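Local coordinates for ABC transporter, solute-binding protein (Staphylococcus aureus, PDB 6LKK) that binds glucose 6-phosphate as an extracellular solute-binding protein that acts as the sugar-phosphate sensor for a two-component signalling system, at residues Tyr206-Met212 / Ile273-Pro277. Sequence-based numbering, arbitrary orientation.
Sequences YPIEGTM and IPLIP
Two irregular loop segments, 206-212 and 273-277, cross at a single bridge between Thr211 and Leu275 (CA to CA 4.7 Å) bonded in the parallel pattern. Thr211 N donates to Pro274 O at 2.7 Å, and Ile276 N donates to Thr211 O at 3.1 Å, so both backbone polar groups of Thr211 are satisfied across the contact. The same oxygens receive CA-H...O contacts: Gly210 CA lies 3.3 Å from Pro274 O, and Leu275 CA 3.5 Å from Thr211 O. Pro274 centres an inverse gamma turn. Upstream, Pro207 to Gly210 form a type I beta turn, closed by Gly210 N to Pro207 O (3.1 Å); Thr211 OG1 (chi1 m) adds a weak 3.2 Å bond to that carbonyl. Gly210, at phi/psi 139/118, could not carry a CB without clashing with Ile276 CG1.

Tyr206 (m) receives Ile273 CG1 over its ring face, 4.2 Å from the centroid, with Ile273 CD1 3.5 Å from Tyr206 CE2; its OH is hydrogen-bonded to Glu189 OE2 and Glu268 N. Pro274 CG rests 3.4 Å from Pro207 O, Thr211 CB touches Ile273 CG2 at 3.6 Å, and Met212 CE (side chain t, p, p) meets Ile276 CD1 (m, t) at 3.7 Å. Glu209, turned away, accepts hydrogen bonds from Tyr117 N and Gln118 N, while Met212 O accepts one from Thr100 OG1. The bridge joins the loop between strand 253-254 and helix 286-293 to the connection between strands 202-205 and 213-221, three residues before Asn214, which binds glucose 6-phosphate, in a type 2 periplasmic-binding-protein fold.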
# COMPACT_ATOMS: atom_id res chain seq x y z
N TYR A 206 -9.95 -4.92 -10.64
CA TYR A 206 -9.81 -5.72 -9.43
C TYR A 206 -9.81 -7.18 -9.84
O TYR A 206 -10.86 -7.71 -10.24
CB TYR A 206 -10.96 -5.43 -8.47
CG TYR A 206 -11.03 -3.97 -8.06
CD1 TYR A 206 -11.73 -3.04 -8.82
CD2 TYR A 206 -10.38 -3.52 -6.92
CE1 TYR A 206 -11.79 -1.70 -8.46
CE2 TYR A 206 -10.43 -2.18 -6.55
CZ TYR A 206 -11.14 -1.28 -7.32
OH TYR A 206 -11.20 0.04 -6.95
N PRO A 207 -8.67 -7.88 -9.78
CA PRO A 207 -8.58 -9.20 -10.42
C PRO A 207 -9.63 -10.17 -9.90
O PRO A 207 -9.78 -10.37 -8.69
CB PRO A 207 -7.15 -9.67 -10.09
CG PRO A 207 -6.61 -8.71 -9.08
CD PRO A 207 -7.38 -7.45 -9.21
N ILE A 208 -10.34 -10.81 -10.83
CA ILE A 208 -11.44 -11.70 -10.47
C ILE A 208 -10.94 -12.92 -9.71
O ILE A 208 -11.71 -13.52 -8.94
CB ILE A 208 -12.23 -12.12 -11.72
CG1 ILE A 208 -11.34 -12.81 -12.75
CG2 ILE A 208 -12.93 -10.91 -12.34
CD1 ILE A 208 -12.10 -13.47 -13.89
N GLU A 209 -9.68 -13.32 -9.88
CA GLU A 209 -9.17 -14.49 -9.18
C GLU A 209 -8.97 -14.25 -7.69
O GLU A 209 -8.80 -15.21 -6.94
CB GLU A 209 -7.84 -14.95 -9.78
CG GLU A 209 -7.89 -15.30 -11.25
CD GLU A 209 -7.63 -14.11 -12.15
OE1 GLU A 209 -7.57 -12.97 -11.63
OE2 GLU A 209 -7.47 -14.32 -13.37
N GLY A 210 -8.98 -13.00 -7.26
CA GLY A 210 -8.67 -12.68 -5.88
C GLY A 210 -7.81 -11.44 -5.78
O GLY A 210 -6.68 -11.42 -6.28
N THR A 211 -8.35 -10.42 -5.13
CA THR A 211 -7.68 -9.14 -4.97
C THR A 211 -7.10 -9.05 -3.56
O THR A 211 -7.81 -9.25 -2.58
CB THR A 211 -8.67 -8.00 -5.21
OG1 THR A 211 -9.17 -8.08 -6.55
CG2 THR A 211 -8.03 -6.64 -4.99
N MET A 212 -5.80 -8.75 -3.48
CA MET A 212 -5.16 -8.58 -2.19
C MET A 212 -5.58 -7.25 -1.57
O MET A 212 -5.54 -6.20 -2.23
CB MET A 212 -3.64 -8.62 -2.35
CG MET A 212 -2.85 -8.48 -1.06
SD MET A 212 -3.21 -9.78 0.14
CE MET A 212 -2.70 -11.21 -0.80
N ILE A 273 -15.56 -6.15 -4.38
CA ILE A 273 -14.21 -6.58 -4.75
C ILE A 273 -14.07 -8.04 -4.37
O ILE A 273 -14.39 -8.41 -3.23
CB ILE A 273 -13.14 -5.72 -4.05
CG1 ILE A 273 -13.22 -4.27 -4.53
CG2 ILE A 273 -11.74 -6.30 -4.30
CD1 ILE A 273 -12.32 -3.30 -3.77
N PRO A 274 -13.59 -8.91 -5.27
CA PRO A 274 -13.35 -10.31 -4.88
C PRO A 274 -12.08 -10.45 -4.07
O PRO A 274 -11.00 -10.69 -4.62
CB PRO A 274 -13.27 -11.04 -6.22
CG PRO A 274 -12.77 -10.02 -7.17
CD PRO A 274 -13.28 -8.68 -6.69
N LEU A 275 -12.20 -10.30 -2.76
CA LEU A 275 -11.03 -10.30 -1.89
C LEU A 275 -10.51 -11.72 -1.70
O LEU A 275 -11.29 -12.68 -1.60
CB LEU A 275 -11.38 -9.69 -0.54
CG LEU A 275 -11.85 -8.24 -0.58
CD1 LEU A 275 -12.37 -7.81 0.77
CD2 LEU A 275 -10.71 -7.34 -1.03
N ILE A 276 -9.19 -11.85 -1.64
CA ILE A 276 -8.58 -13.11 -1.23
C ILE A 276 -8.94 -13.31 0.23
O ILE A 276 -8.56 -12.47 1.07
CB ILE A 276 -7.06 -13.11 -1.44
CG1 ILE A 276 -6.72 -12.83 -2.90
CG2 ILE A 276 -6.46 -14.44 -1.01
CD1 ILE A 276 -5.30 -12.40 -3.11
N PRO A 277 -9.67 -14.36 0.60
CA PRO A 277 -9.98 -14.56 2.02
C PRO A 277 -8.72 -14.90 2.80
O PRO A 277 -7.76 -15.47 2.26
CB PRO A 277 -10.97 -15.72 2.01
CG PRO A 277 -10.60 -16.50 0.80
CD PRO A 277 -10.13 -15.49 -0.22